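Side-chain contacts in ornithine carbamoyltransferase (Campylobacter jejuni subsp. jejuni, PDB 3TPF), which catalyses the reversible transfer of the carbamoyl group from carbamoyl phosphate to L-ornithine, giving L-citrulline in arginine biosynthesis: residues V81-T84 / A85-I88; V116-A119 / L120-L123. All coordinates share one frame; numbering follows the deposited sequence.

Interaction 1 (V81-T84 / A85-I88)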
ATOM      1  N   VAL B  81       4.098  17.015 -14.281  1.00 68.41           N
ATOM      2  CA  VAL B  81       5.030  16.478 -13.321  1.00 64.27           C
ATOM      3  C   VAL B  81       5.561  17.546 -12.345  1.00 62.16           C
ATOM      4  O   VAL B  81       5.698  17.295 -11.158  1.00 58.21           O
ATOM      5  CB  VAL B  81       6.193  15.791 -14.047  1.00 63.59           C
ATOM      6  CG1 VAL B  81       7.194  15.250 -13.021  1.00 58.77           C
ATOM      7  CG2 VAL B  81       5.706  14.681 -14.994  1.00 62.86           C
ATOM      8  N   LYS B  82       5.754  18.758 -12.835  1.00 65.02           N
ATOM      9  CA  LYS B  82       6.182  19.872 -11.971  1.00 66.10           C
ATOM     10  C   LYS B  82       5.192  20.166 -10.841  1.00 62.78           C
ATOM     11  O   LYS B  82       5.587  20.514  -9.711  1.00 60.90           O
ATOM     12  CB  LYS B  82       6.473  21.161 -12.763  1.00 74.01           C
ATOM     13  CG  LYS B  82       5.374  21.722 -13.666  1.00 81.82           C
ATOM     14  CD  LYS B  82       5.819  23.075 -14.271  1.00 87.30           C
ATOM     15  CE  LYS B  82       4.917  23.595 -15.393  1.00 90.49           C
ATOM     16  NZ  LYS B  82       4.834  25.088 -15.528  1.00 91.95           N
ATOM     17  N   ASP B  83       3.918  19.991 -11.138  1.00 61.17           N
ATOM     18  CA  ASP B  83       2.877  20.145 -10.107  1.00 61.18           C
ATOM     19  C   ASP B  83       2.935  19.087  -9.057  1.00 59.13           C
ATOM     20  O   ASP B  83       2.870  19.362  -7.853  1.00 60.17           O
ATOM     21  CB  ASP B  83       1.514  20.068 -10.719  1.00 63.71           C
ATOM     22  CG  ASP B  83       1.173  21.281 -11.500  1.00 66.67           C
ATOM     23  OD1 ASP B  83       1.972  22.243 -11.442  1.00 67.67           O
ATOM     24  OD2 ASP B  83       0.123  21.289 -12.161  1.00 67.94           O
ATOM     25  N   THR B  84       3.100  17.859  -9.507  1.00 57.62           N
ATOM     26  CA  THR B  84       3.214  16.763  -8.568  1.00 55.34           C
ATOM     27  C   THR B  84       4.454  16.989  -7.728  1.00 52.47           C
ATOM     28  O   THR B  84       4.411  16.909  -6.505  1.00 51.93           O
ATOM     29  CB  THR B  84       3.282  15.427  -9.279  1.00 56.02           C
ATOM     30  OG1 THR B  84       2.158  15.347 -10.163  1.00 60.06           O
ATOM     31  CG2 THR B  84       3.261  14.263  -8.282  1.00 54.05           C
ATOM     32  N   ALA B  85       5.546  17.299  -8.401  1.00 50.42           N
ATOM     33  CA  ALA B  85       6.802  17.496  -7.731  1.00 49.11           C
ATOM     34  C   ALA B  85       6.682  18.532  -6.675  1.00 50.60           C
ATOM     35  O   ALA B  85       7.228  18.393  -5.569  1.00 49.92           O
ATOM     36  CB  ALA B  85       7.846  17.894  -8.701  1.00 50.42           C
ATOM     37  N   ARG B  86       5.943  19.590  -6.968  1.00 54.12           N
ATOM     38  CA  ARG B  86       5.898  20.743  -6.018  1.00 55.10           C
ATOM     39  C   ARG B  86       4.989  20.492  -4.832  1.00 53.42           C
ATOM     40  O   ARG B  86       5.068  21.205  -3.852  1.00 52.39           O
ATOM     41  CB  ARG B  86       5.486  22.006  -6.689  1.00 58.53           C
ATOM     42  CG  ARG B  86       6.613  22.654  -7.446  1.00 60.10           C
ATOM     43  CD  ARG B  86       6.153  23.920  -8.145  1.00 63.19           C
ATOM     44  NE  ARG B  86       5.376  23.642  -9.334  1.00 66.21           N
ATOM     45  CZ  ARG B  86       4.990  24.582 -10.184  1.00 72.70           C
ATOM     46  NH1 ARG B  86       5.343  25.849  -9.979  1.00 75.38           N
ATOM     47  NH2 ARG B  86       4.251  24.274 -11.253  1.00 75.60           N
ATOM     48  N   VAL B  87       4.163  19.455  -4.927  1.00 51.68           N
ATOM     49  CA  VAL B  87       3.449  18.956  -3.740  1.00 50.71           C
ATOM     50  C   VAL B  87       4.239  17.864  -3.013  1.00 48.24           C
ATOM     51  O   VAL B  87       4.620  18.035  -1.869  1.00 49.98           O
ATOM     52  CB  VAL B  87       2.037  18.357  -4.034  1.00 51.11           C
ATOM     53  CG1 VAL B  87       1.438  17.866  -2.721  1.00 49.81           C
ATOM     54  CG2 VAL B  87       1.084  19.333  -4.690  1.00 52.83           C
ATOM     55  N   ILE B  88       4.429  16.717  -3.653  1.00 46.70           N
ATOM     56  CA  ILE B  88       4.997  15.536  -2.986  1.00 44.59           C
ATOM     57  C   ILE B  88       6.394  15.877  -2.488  1.00 46.05           C
ATOM     58  O   ILE B  88       6.762  15.616  -1.322  1.00 45.86           O
ATOM     59  CB  ILE B  88       5.112  14.326  -3.907  1.00 43.61           C
ATOM     60  CG1 ILE B  88       3.741  13.779  -4.224  1.00 45.63           C
ATOM     61  CG2 ILE B  88       5.840  13.184  -3.244  1.00 40.69           C
ATOM     62  CD1 ILE B  88       3.644  12.801  -5.390  1.00 46.11           C
TER
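In the opening turns of helix 81-91, part of the carbamoyl phosphate-binding domain, R86 folds back over the preceding turn to meet K82 and D83. The carbonyl of K82 takes two bonds from R86, one from each face of its plane: the helical bond from R86 N to K82 O is 2.9 Å, and R86 NE reaches K82 O at 3.2 Å from well above the carbonyl plane. The bend at chi3 (-76°) then turns the guanidinium toward D83, where R86 NH2 and D83 OD1, 3.1 Å apart, form a salt bridge whose hydrogen bond is weak, the two planes 28° apart. K82 runs alongside in the same direction, its CD 3.6 Å from R86 NH2. The cations of K82 and R86 share E276 of the second subunit, which probably offsets their mutual repulsion, while D83 OD2 pairs with R266 of that subunit; this face of the helix lies against the second subunit, with V87 packing on its A286. On the buried side T84 OG1 bonds to E79, and with T84 CG2 anti to the backbone N the methyl points along the helix to I88, lying 3.3 Å from I88 CD1.

Interaction 2 (V116-A119 / L120-L123)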
ATOM      1  N   VAL B 116      15.663  13.386  -5.143  1.00 33.40           N
ATOM      2  CA  VAL B 116      15.005  12.331  -5.930  1.00 32.59           C
ATOM      3  C   VAL B 116      15.988  11.212  -6.247  1.00 32.26           C
ATOM      4  O   VAL B 116      17.087  11.501  -6.625  1.00 31.98           O
ATOM      5  CB  VAL B 116      14.583  12.887  -7.289  1.00 33.72           C
ATOM      6  CG1 VAL B 116      14.122  11.793  -8.310  1.00 33.07           C
ATOM      7  CG2 VAL B 116      13.680  14.071  -7.065  1.00 34.72           C
ATOM      8  N   ILE B 117      15.566   9.932  -6.120  1.00 32.59           N
ATOM      9  CA  ILE B 117      16.445   8.748  -6.336  1.00 32.03           C
ATOM     10  C   ILE B 117      15.981   7.877  -7.417  1.00 32.82           C
ATOM     11  O   ILE B 117      14.812   7.512  -7.465  1.00 35.30           O
ATOM     12  CB  ILE B 117      16.441   7.871  -5.135  1.00 31.90           C
ATOM     13  CG1 ILE B 117      17.061   8.590  -3.970  1.00 31.28           C
ATOM     14  CG2 ILE B 117      17.224   6.617  -5.444  1.00 32.86           C
ATOM     15  CD1 ILE B 117      16.680   7.900  -2.755  1.00 32.08           C
ATOM     16  N   ASN B 118      16.837   7.614  -8.386  1.00 33.61           N
ATOM     17  CA  ASN B 118      16.413   6.911  -9.617  1.00 32.81           C
ATOM     18  C   ASN B 118      16.390   5.419  -9.291  1.00 32.85           C
ATOM     19  O   ASN B 118      17.402   4.741  -9.351  1.00 33.77           O
ATOM     20  CB  ASN B 118      17.388   7.108 -10.740  1.00 33.54           C
ATOM     21  CG  ASN B 118      17.052   6.240 -12.022  1.00 35.10           C
ATOM     22  OD1 ASN B 118      16.016   5.547 -12.038  1.00 34.71           O
ATOM     23  ND2 ASN B 118      17.889   6.347 -13.112  1.00 34.71           N
ATOM     24  N   ALA B 119      15.232   4.891  -8.956  1.00 32.69           N
ATOM     25  CA  ALA B 119      15.101   3.463  -8.671  1.00 32.08           C
ATOM     26  C   ALA B 119      15.138   2.632  -9.971  1.00 35.13           C
ATOM     27  O   ALA B 119      15.094   1.388  -9.881  1.00 37.91           O
ATOM     28  CB  ALA B 119      13.793   3.203  -7.945  1.00 30.33           C
ATOM     29  N   LEU B 120      15.056   3.286 -11.148  1.00 35.19           N
ATOM     30  CA  LEU B 120      15.214   2.620 -12.425  1.00 37.89           C
ATOM     31  C   LEU B 120      14.599   3.413 -13.599  1.00 39.46           C
ATOM     32  O   LEU B 120      13.495   3.866 -13.517  1.00 38.82           O
ATOM     33  CB  LEU B 120      14.635   1.227 -12.468  1.00 39.16           C
ATOM     34  CG  LEU B 120      14.820   0.584 -13.888  1.00 41.94           C
ATOM     35  CD1 LEU B 120      15.297  -0.877 -13.710  1.00 44.17           C
ATOM     36  CD2 LEU B 120      13.587   0.653 -14.689  1.00 42.76           C
ATOM     37  N   SER B 121      15.399   3.649 -14.619  1.00 40.17           N
ATOM     38  CA  SER B 121      14.951   4.385 -15.782  1.00 43.59           C
ATOM     39  C   SER B 121      15.474   3.693 -17.017  1.00 46.23           C
ATOM     40  O   SER B 121      16.277   2.795 -16.903  1.00 47.94           O
ATOM     41  CB  SER B 121      15.442   5.824 -15.756  1.00 43.31           C
ATOM     42  OG  SER B 121      16.819   5.921 -16.082  1.00 43.11           O
ATOM     43  N   GLU B 122      15.054   4.112 -18.173  1.00 48.75           N
ATOM     44  CA  GLU B 122      15.482   3.393 -19.369  1.00 52.74           C
ATOM     45  C   GLU B 122      16.985   3.587 -19.622  1.00 52.16           C
ATOM     46  O   GLU B 122      17.646   2.744 -20.265  1.00 52.72           O
ATOM     47  CB  GLU B 122      14.617   3.752 -20.624  1.00 57.25           C
ATOM     48  CG  GLU B 122      14.991   5.018 -21.403  1.00 60.45           C
ATOM     49  CD  GLU B 122      14.594   6.325 -20.695  1.00 61.70           C
ATOM     50  OE1 GLU B 122      14.554   7.400 -21.376  1.00 61.58           O
ATOM     51  OE2 GLU B 122      14.360   6.284 -19.434  1.00 64.41           O
ATOM     52  N   LEU B 123      17.507   4.702 -19.129  1.00 50.17           N
ATOM     53  CA  LEU B 123      18.951   4.989 -19.285  1.00 49.96           C
ATOM     54  C   LEU B 123      19.841   4.356 -18.179  1.00 47.91           C
ATOM     55  O   LEU B 123      20.969   3.981 -18.453  1.00 47.15           O
ATOM     56  CB  LEU B 123      19.237   6.477 -19.287  1.00 48.65           C
ATOM     57  CG  LEU B 123      18.655   7.250 -20.406  1.00 51.16           C
ATOM     58  CD1 LEU B 123      19.128   8.656 -20.179  1.00 51.20           C
ATOM     59  CD2 LEU B 123      19.159   6.898 -21.796  1.00 53.31           C
TER
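N118 grips the chain that follows it with both ends of its carboxamide, reaching L120 through OD1 and S121 through ND2. The first of these polar bonds goes to the backbone: L120 N donates to N118 OD1 at 2.6 Å, but with an N-H...O angle of just 123° it is weak. It closes an Asx turn round the corner at A119. The second joins side chain to side chain, N118 ND2 donating to S121 OG at 3.2 Å with the hydroxyl oxygen tilted 24° from the amide plane. With CG anti to the backbone N (chi1 174°), the amide extends forward over that corner. Two donor bonds from ND2, to S121 OG and L6 O, with the weak one at OD1, probably set which way the amide is turned.

In the parallel sheet of the carbamoyl phosphate domain, 116-118 is the last of the four parallel strands, with backbone bonds from V116 and N118 to F5, and the corner leads from it into the loop before helix 126-138. S121 OG is a hub of this loop, bonded also to H102 ND1 and to Y124 N, with a weak bond from L123 N that makes an ST turn.

Van der Waals contacts are fewer. S121 CB lies 3.6 Å from N118 ND2, and L120 packs on R98 and H125, both predicted to bind carbamoyl phosphate, with its side chain also near N157, a predicted ornithine-binding residue.

Overall arrangement
From the N terminus, the chain passes strands 38-43 and 64-68 before entering helix 81-91, where interaction 1 ties successive turns together. It then runs through strand 94-98 and helix 102-111 to strand 116-118, and interaction 2 holds the corner beyond it. Both contacts are local; neither closes a long loop, and they follow in series without nesting or crossing. Their centres are about 17 Å apart and they do not touch, but helix 102-111 lies against both: F108 meets V81 and V116. Interaction 1 joins that helix layer to the second subunit, whereas interaction 2 leads from the last strand of the sheet toward N157 and N160 of the ornithine-binding domain.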